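Local coordinates for protein hypoxanthine-guanine phosphoribosyltransferase (HGPRT) (Schistosoma mansoni, PDB 5IPF) that probably catalyses transfer of the phosphoribosyl group of PRPP to hypoxanthine and guanine, giving IMP and GMP in purine salvage, at residues L89-K94 against K98-L103; K65-K70 against V204-P209. One frame throughout, in Å; residues are numbered along the deposited sequence.

Contact 1. Residues L89-K94 against K98-L103; sequences LMCVLK and KFLADL
L89 and C91 pack against L100 and L103 in a beta-alpha-beta unit of the phosphoribosyltransferase fold, where strand 87-92 and helix 97-112 run in nearly opposite directions. The axes of strand 89-92 and helix 98-103 come within 9.0 Å at 152°, close to antiparallel; no hydrogen bond links the two segments. The packed side is wholly apolar. L100 is wedged between the two strand residues: its CD1 branch meets L89 CD2 at 3.9 Å, and the other branch reaches C91. The same L89 CD2 also touches L103 CD2, at 4.0 Å, so one methyl touches two leucines three residues apart on the helix. F124 of strand 120-125 adds an aromatic side chain against C91 and L100.

Away from this seam, K98 and D102 are polar and partly exposed. K98, on the helix, leads away from the strand to a salt bridge with E108 of the second subunit, while D102 bonds to the hydroxyl of Y216. Beyond the strand, L93 and K94 enter the loop that in relatives contributes to pyrophosphate binding. Back in the interior, C91 has SG anti to its backbone N (chi1 -180°), which lays the sulfur beside L100, 3.8 Å from both L100 CB and L100 CD2.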
ATOM      1  N   LEU A  89      -7.966  -5.987 -20.816  1.00 70.60           N
ATOM      2  CA  LEU A  89      -6.773  -5.155 -20.731  1.00 53.48           C
ATOM      3  C   LEU A  89      -5.616  -5.856 -21.435  1.00 46.40           C
ATOM      4  O   LEU A  89      -5.224  -6.962 -21.047  1.00 46.81           O
ATOM      5  CB  LEU A  89      -6.412  -4.863 -19.275  1.00 52.21           C
ATOM      6  CG  LEU A  89      -7.217  -3.816 -18.499  1.00 59.55           C
ATOM      7  CD1 LEU A  89      -8.596  -4.338 -18.127  1.00 60.33           C
ATOM      8  CD2 LEU A  89      -6.453  -3.382 -17.255  1.00 66.90           C
ATOM      9  N   MET A  90      -5.074  -5.215 -22.466  1.00 46.02           N
ATOM     10  CA  MET A  90      -3.928  -5.732 -23.203  1.00 59.50           C
ATOM     11  C   MET A  90      -2.693  -4.918 -22.843  1.00 55.66           C
ATOM     12  O   MET A  90      -2.619  -3.727 -23.158  1.00 42.56           O
ATOM     13  CB  MET A  90      -4.171  -5.687 -24.711  1.00 55.72           C
ATOM     14  CG  MET A  90      -2.913  -5.916 -25.529  1.00 58.26           C
ATOM     15  SD  MET A  90      -3.221  -5.950 -27.302  1.00 67.44           S
ATOM     16  CE  MET A  90      -4.097  -7.503 -27.457  1.00 68.29           C
ATOM     17  N   CYS A  91      -1.723  -5.560 -22.206  1.00 48.65           N
ATOM     18  CA  CYS A  91      -0.513  -4.883 -21.757  1.00 58.65           C
ATOM     19  C   CYS A  91       0.567  -4.993 -22.828  1.00 44.54           C
ATOM     20  O   CYS A  91       0.890  -6.098 -23.284  1.00 48.04           O
ATOM     21  CB  CYS A  91      -0.024  -5.482 -20.440  1.00 75.09           C
ATOM     22  SG  CYS A  91       1.473  -4.722 -19.774  1.00 80.32           S
ATOM     23  N   VAL A  92       1.114  -3.849 -23.234  1.00 46.10           N
ATOM     24  CA  VAL A  92       2.302  -3.838 -24.085  1.00 54.99           C
ATOM     25  C   VAL A  92       3.500  -4.139 -23.195  1.00 60.77           C
ATOM     26  O   VAL A  92       3.840  -3.350 -22.309  1.00 51.63           O
ATOM     27  CB  VAL A  92       2.460  -2.495 -24.809  1.00 46.36           C
ATOM     28  CG1 VAL A  92       3.517  -2.595 -25.901  1.00 49.83           C
ATOM     29  CG2 VAL A  92       1.128  -2.049 -25.387  1.00 46.50           C
ATOM     30  N   LEU A  93       4.138  -5.284 -23.426  1.00 64.51           N
ATOM     31  CA  LEU A  93       4.984  -5.875 -22.401  1.00 64.22           C
ATOM     32  C   LEU A  93       6.334  -5.163 -22.303  1.00 71.62           C
ATOM     33  O   LEU A  93       6.694  -4.317 -23.130  1.00 72.60           O
ATOM     34  CB  LEU A  93       5.169  -7.371 -22.652  1.00 65.57           C
ATOM     35  CG  LEU A  93       4.422  -8.242 -21.636  1.00 74.66           C
ATOM     36  CD1 LEU A  93       4.825  -9.706 -21.750  1.00 81.88           C
ATOM     37  CD2 LEU A  93       4.671  -7.721 -20.228  1.00 71.60           C
ATOM     38  N   LYS A  94       7.073  -5.525 -21.248  1.00 76.12           N
ATOM     39  CA  LYS A  94       8.257  -4.813 -20.774  1.00 60.25           C
ATOM     40  C   LYS A  94       7.904  -3.421 -20.260  1.00 57.20           C
ATOM     41  O   LYS A  94       8.044  -3.143 -19.065  1.00 61.42           O
ATOM     42  CB  LYS A  94       9.325  -4.728 -21.866  1.00 51.57           C
ATOM     43  N   LYS A  98       4.355  -2.643 -14.815  1.00 49.28           N
ATOM     44  CA  LYS A  98       4.037  -2.090 -13.499  1.00 47.53           C
ATOM     45  C   LYS A  98       2.783  -1.224 -13.552  1.00 33.56           C
ATOM     46  O   LYS A  98       1.930  -1.292 -12.656  1.00 59.27           O
ATOM     47  CB  LYS A  98       5.223  -1.290 -12.960  1.00 35.34           C
ATOM     48  CG  LYS A  98       6.466  -2.124 -12.686  1.00 37.45           C
ATOM     49  CD  LYS A  98       7.537  -1.307 -11.976  1.00 45.35           C
ATOM     50  CE  LYS A  98       8.764  -2.149 -11.659  1.00 44.35           C
ATOM     51  NZ  LYS A  98       9.781  -1.383 -10.882  1.00 40.40           N
ATOM     52  N   PHE A  99       2.652  -0.413 -14.604  1.00 41.55           N
ATOM     53  CA  PHE A  99       1.449   0.389 -14.793  1.00 44.65           C
ATOM     54  C   PHE A  99       0.211  -0.493 -14.908  1.00 37.12           C
ATOM     55  O   PHE A  99      -0.858  -0.147 -14.390  1.00 31.40           O
ATOM     56  CB  PHE A  99       1.620   1.273 -16.029  1.00 32.04           C
ATOM     57  CG  PHE A  99       0.366   1.969 -16.465  1.00 31.43           C
ATOM     58  CD1 PHE A  99      -0.369   2.733 -15.575  1.00 38.56           C
ATOM     59  CD2 PHE A  99      -0.063   1.883 -17.780  1.00 32.35           C
ATOM     60  CE1 PHE A  99      -1.521   3.378 -15.984  1.00 46.03           C
ATOM     61  CE2 PHE A  99      -1.215   2.528 -18.195  1.00 32.17           C
ATOM     62  CZ  PHE A  99      -1.944   3.276 -17.295  1.00 36.14           C
ATOM     63  N   LEU A 100       0.339  -1.643 -15.573  1.00 33.65           N
ATOM     64  CA  LEU A 100      -0.771  -2.589 -15.633  1.00 35.08           C
ATOM     65  C   LEU A 100      -1.094  -3.157 -14.257  1.00 49.04           C
ATOM     66  O   LEU A 100      -2.267  -3.320 -13.910  1.00 51.20           O
ATOM     67  CB  LEU A 100      -0.452  -3.725 -16.604  1.00 43.56           C
ATOM     68  CG  LEU A 100      -1.432  -4.897 -16.505  1.00 52.59           C
ATOM     69  CD1 LEU A 100      -2.755  -4.562 -17.184  1.00 52.76           C
ATOM     70  CD2 LEU A 100      -0.835  -6.179 -17.060  1.00 62.66           C
ATOM     71  N   ALA A 101      -0.070  -3.476 -13.463  1.00 46.32           N
ATOM     72  CA  ALA A 101      -0.311  -4.076 -12.154  1.00 34.67           C
ATOM     73  C   ALA A 101      -1.041  -3.107 -11.233  1.00 46.09           C
ATOM     74  O   ALA A 101      -2.075  -3.448 -10.644  1.00 49.50           O
ATOM     75  CB  ALA A 101       1.012  -4.528 -11.534  1.00 35.75           C
ATOM     76  N   ASP A 102      -0.525  -1.881 -11.107  1.00 32.09           N
ATOM     77  CA  ASP A 102      -1.188  -0.902 -10.252  1.00 36.96           C
ATOM     78  C   ASP A 102      -2.549  -0.502 -10.807  1.00 41.39           C
ATOM     79  O   ASP A 102      -3.493  -0.271 -10.035  1.00 30.38           O
ATOM     80  CB  ASP A 102      -0.293   0.324 -10.070  1.00 43.32           C
ATOM     81  CG  ASP A 102       1.000  -0.003  -9.341  1.00 52.53           C
ATOM     82  OD1 ASP A 102       0.975  -0.872  -8.445  1.00 59.28           O
ATOM     83  OD2 ASP A 102       2.042   0.606  -9.664  1.00 52.57           O
ATOM     84  N   LEU A 103      -2.679  -0.429 -12.136  1.00 37.37           N
ATOM     85  CA  LEU A 103      -3.971  -0.100 -12.731  1.00 40.58           C
ATOM     86  C   LEU A 103      -5.007  -1.176 -12.431  1.00 44.72           C
ATOM     87  O   LEU A 103      -6.157  -0.866 -12.106  1.00 31.55           O
ATOM     88  CB  LEU A 103      -3.828   0.089 -14.240  1.00 48.62           C
ATOM     89  CG  LEU A 103      -5.146   0.317 -14.989  1.00 31.52           C
ATOM     90  CD1 LEU A 103      -5.758   1.660 -14.613  1.00 30.85           C
ATOM     91  CD2 LEU A 103      -4.949   0.207 -16.495  1.00 32.43           C
TER

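Contact 2. Residues K65-K70 against V204-P209; sequences KDRLEK and VGFEVP
R67 leaves its helix with CG anti to the backbone N (chi1 175°) and then bends at chi2 (83°), a course that swings its guanidinium toward the backbone of V204 and G205. F206 instead has CG anti to its carbonyl carbon, beside the backbone N (chi1 -54°), and this carries the ring back to the aliphatic part of the arginine.

Two hydrogen bonds grip consecutive carbonyls. R67 NE donates to G205 O at 2.8 Å, reaching it in the carbonyl plane on a lone pair, and R67 NH2 donates to V204 O at 3.0 Å, nearly head-on to that carbonyl. Both acceptors lie at the guanidinium edge, though each is tilted somewhat out of its plane. The grip falls where the chain turns a corner at G205. The carbonyl dipoles point their negative ends at the guanidinium and probably help stabilise its positive charge in this buried place. R67 NH1 adds a weak bond to Y43 O of the third subunit.

The aliphatic half of R67 meets the ring: CB lies 3.4 Å from F206 CZ, and CD sits over one face, offset toward the rim. The guanidinium plane stands steeply to the ring, so this is packing by methylenes, not a flat stack. Around the contact, F206 also touches I59 of strand 54-59 and L189 of strand 189-191; helix 61-81 packs on strand 203-208, which pairs with 30-31, 182-187 and 189-191, while the helix also meets the third subunit.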
ATOM      1  N   LYS A  65       0.362   6.077  -8.253  1.00 28.01           N
ATOM      2  CA  LYS A  65      -0.767   5.291  -7.754  1.00 40.86           C
ATOM      3  C   LYS A  65      -1.960   6.183  -7.408  1.00 37.73           C
ATOM      4  O   LYS A  65      -3.111   5.856  -7.740  1.00 47.99           O
ATOM      5  CB  LYS A  65      -0.330   4.463  -6.545  1.00 28.81           C
ATOM      6  CG  LYS A  65       0.751   3.439  -6.871  1.00 29.90           C
ATOM      7  CD  LYS A  65       1.099   2.575  -5.669  1.00 56.72           C
ATOM      8  CE  LYS A  65       2.135   1.520  -6.034  1.00 71.38           C
ATOM      9  NZ  LYS A  65       2.532   0.687  -4.864  1.00 79.92           N
ATOM     10  N   ASP A  66      -1.699   7.319  -6.750  1.00 28.31           N
ATOM     11  CA  ASP A  66      -2.754   8.292  -6.474  1.00 28.70           C
ATOM     12  C   ASP A  66      -3.497   8.686  -7.743  1.00 35.47           C
ATOM     13  O   ASP A  66      -4.730   8.784  -7.745  1.00 29.11           O
ATOM     14  CB  ASP A  66      -2.163   9.537  -5.807  1.00 39.73           C
ATOM     15  CG  ASP A  66      -1.879   9.331  -4.334  1.00 55.56           C
ATOM     16  OD1 ASP A  66      -2.571   8.504  -3.703  1.00 54.92           O
ATOM     17  OD2 ASP A  66      -0.970  10.006  -3.808  1.00 68.59           O
ATOM     18  N   ARG A  67      -2.763   8.924  -8.834  1.00 29.34           N
ATOM     19  CA  ARG A  67      -3.416   9.206 -10.107  1.00 28.35           C
ATOM     20  C   ARG A  67      -4.234   8.012 -10.585  1.00 32.61           C
ATOM     21  O   ARG A  67      -5.361   8.171 -11.078  1.00 29.89           O
ATOM     22  CB  ARG A  67      -2.372   9.588 -11.154  1.00 28.19           C
ATOM     23  CG  ARG A  67      -2.937   9.785 -12.551  1.00 33.22           C
ATOM     24  CD  ARG A  67      -3.505  11.179 -12.724  1.00 29.48           C
ATOM     25  NE  ARG A  67      -4.170  11.337 -14.013  1.00 36.55           N
ATOM     26  CZ  ARG A  67      -5.470  11.563 -14.160  1.00 37.83           C
ATOM     27  NH1 ARG A  67      -6.252  11.672 -13.095  1.00 38.94           N
ATOM     28  NH2 ARG A  67      -5.986  11.692 -15.373  1.00 35.71           N
ATOM     29  N   LEU A  68      -3.686   6.803 -10.435  1.00 28.07           N
ATOM     30  CA  LEU A  68      -4.345   5.612 -10.955  1.00 36.27           C
ATOM     31  C   LEU A  68      -5.635   5.287 -10.221  1.00 40.60           C
ATOM     32  O   LEU A  68      -6.457   4.535 -10.752  1.00 40.88           O
ATOM     33  CB  LEU A  68      -3.401   4.411 -10.898  1.00 28.24           C
ATOM     34  CG  LEU A  68      -2.174   4.503 -11.804  1.00 28.15           C
ATOM     35  CD1 LEU A  68      -1.540   3.136 -11.985  1.00 28.62           C
ATOM     36  CD2 LEU A  68      -2.533   5.121 -13.146  1.00 33.51           C
ATOM     37  N   GLU A  69      -5.832   5.820  -9.013  1.00 29.01           N
ATOM     38  CA  GLU A  69      -7.143   5.711  -8.378  1.00 30.75           C
ATOM     39  C   GLU A  69      -8.215   6.385  -9.236  1.00 39.57           C
ATOM     40  O   GLU A  69      -9.182   5.745  -9.681  1.00 45.24           O
ATOM     41  CB  GLU A  69      -7.090   6.322  -6.975  1.00 30.27           C
ATOM     42  CG  GLU A  69      -8.283   5.987  -6.087  1.00 37.84           C
ATOM     43  CD  GLU A  69      -8.164   6.581  -4.693  1.00 53.42           C
ATOM     44  OE1 GLU A  69      -7.024   6.773  -4.218  1.00 61.42           O
ATOM     45  OE2 GLU A  69      -9.211   6.863  -4.071  1.00 67.31           O
ATOM     46  N   LYS A  70      -8.039   7.685  -9.500  1.00 40.67           N
ATOM     47  CA  LYS A  70      -9.008   8.428 -10.299  1.00 43.84           C
ATOM     48  C   LYS A  70      -9.116   7.861 -11.709  1.00 38.24           C
ATOM     49  O   LYS A  70     -10.216   7.784 -12.273  1.00 32.97           O
ATOM     50  CB  LYS A  70      -8.622   9.905 -10.347  1.00 42.72           C
ATOM     51  CG  LYS A  70      -9.738  10.818 -10.817  1.00 47.84           C
ATOM     52  CD  LYS A  70     -10.917  10.756  -9.861  1.00 35.03           C
ATOM     53  CE  LYS A  70     -11.851  11.935 -10.053  1.00 37.11           C
ATOM     54  NZ  LYS A  70     -12.897  11.982  -8.994  1.00 64.90           N
ATOM     55  N   VAL A 204      -5.301   9.233 -20.073  1.00 31.12           N
ATOM     56  CA  VAL A 204      -3.921   9.656 -19.879  1.00 32.49           C
ATOM     57  C   VAL A 204      -3.698   9.930 -18.399  1.00 37.35           C
ATOM     58  O   VAL A 204      -4.545  10.538 -17.735  1.00 40.68           O
ATOM     59  CB  VAL A 204      -3.582  10.906 -20.719  1.00 33.99           C
ATOM     60  CG1 VAL A 204      -2.116  11.271 -20.559  1.00 30.57           C
ATOM     61  CG2 VAL A 204      -3.922  10.675 -22.183  1.00 46.41           C
ATOM     62  N   GLY A 205      -2.558   9.476 -17.886  1.00 31.38           N
ATOM     63  CA  GLY A 205      -2.186   9.765 -16.517  1.00 30.52           C
ATOM     64  C   GLY A 205      -1.555  11.134 -16.377  1.00 35.50           C
ATOM     65  O   GLY A 205      -2.105  12.016 -15.710  1.00 35.12           O
ATOM     66  N   PHE A 206      -0.404  11.329 -17.015  1.00 41.07           N
ATOM     67  CA  PHE A 206       0.339  12.575 -16.918  1.00 35.37           C
ATOM     68  C   PHE A 206       0.795  13.015 -18.300  1.00 37.26           C
ATOM     69  O   PHE A 206       1.047  12.189 -19.181  1.00 43.18           O
ATOM     70  CB  PHE A 206       1.564  12.433 -15.997  1.00 34.35           C
ATOM     71  CG  PHE A 206       1.242  11.898 -14.632  1.00 34.69           C
ATOM     72  CD1 PHE A 206       1.196  10.531 -14.402  1.00 31.43           C
ATOM     73  CD2 PHE A 206       0.992  12.759 -13.578  1.00 37.52           C
ATOM     74  CE1 PHE A 206       0.900  10.035 -13.148  1.00 25.53           C
ATOM     75  CE2 PHE A 206       0.696  12.269 -12.322  1.00 29.66           C
ATOM     76  CZ  PHE A 206       0.653  10.906 -12.106  1.00 31.99           C
ATOM     77  N   GLU A 207       0.899  14.330 -18.478  1.00 36.99           N
ATOM     78  CA  GLU A 207       1.493  14.931 -19.668  1.00 30.76           C
ATOM     79  C   GLU A 207       2.835  15.527 -19.255  1.00 38.51           C
ATOM     80  O   GLU A 207       2.881  16.490 -18.482  1.00 40.49           O
ATOM     81  CB  GLU A 207       0.571  15.988 -20.272  1.00 33.93           C
ATOM     82  CG  GLU A 207       1.182  16.735 -21.444  1.00 49.60           C
ATOM     83  CD  GLU A 207       0.241  17.768 -22.029  1.00 51.25           C
ATOM     84  OE1 GLU A 207      -0.889  17.396 -22.415  1.00 64.16           O
ATOM     85  OE2 GLU A 207       0.628  18.953 -22.095  1.00 41.18           O
ATOM     86  N   VAL A 208       3.920  14.952 -19.765  1.00 31.46           N
ATOM     87  CA  VAL A 208       5.267  15.288 -19.310  1.00 37.38           C
ATOM     88  C   VAL A 208       5.994  16.119 -20.364  1.00 37.22           C
ATOM     89  O   VAL A 208       5.645  16.055 -21.552  1.00 39.84           O
ATOM     90  CB  VAL A 208       6.061  14.016 -18.970  1.00 31.44           C
ATOM     91  CG1 VAL A 208       5.403  13.276 -17.816  1.00 40.53           C
ATOM     92  CG2 VAL A 208       6.175  13.120 -20.195  1.00 32.27           C
ATOM     93  N   PRO A 209       6.993  16.914 -19.982  1.00 34.52           N
ATOM     94  CA  PRO A 209       7.773  17.657 -20.979  1.00 40.98           C
ATOM     95  C   PRO A 209       8.533  16.717 -21.903  1.00 44.79           C
ATOM     96  O   PRO A 209       8.619  15.508 -21.681  1.00 43.17           O
ATOM     97  CB  PRO A 209       8.729  18.500 -20.128  1.00 42.31           C
ATOM     98  CG  PRO A 209       8.061  18.598 -18.798  1.00 38.76           C
ATOM     99  CD  PRO A 209       7.356  17.294 -18.607  1.00 43.12           C
TER

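Both contacts are buried and set a helix against the same parallel sheet, but they differ in range and chemistry. Contact 1 is local, closing a short strand-to-helix connection with leucines and a cysteine alone; contact 2 spans 134 residues, encloses contact 1 along the chain, and depends on a buried arginine bonded to backbone carbonyls. Their centres lie 14 Å apart, and helices 61-81 and 97-112 meet between them: L68 CD2 packs 3.5 Å from F99 CE1, and L68 CD1 lies 3.6 Å from D102 CB. Each also borders another copy of the protein, contact 1 the second subunit and contact 2 the third and fourth.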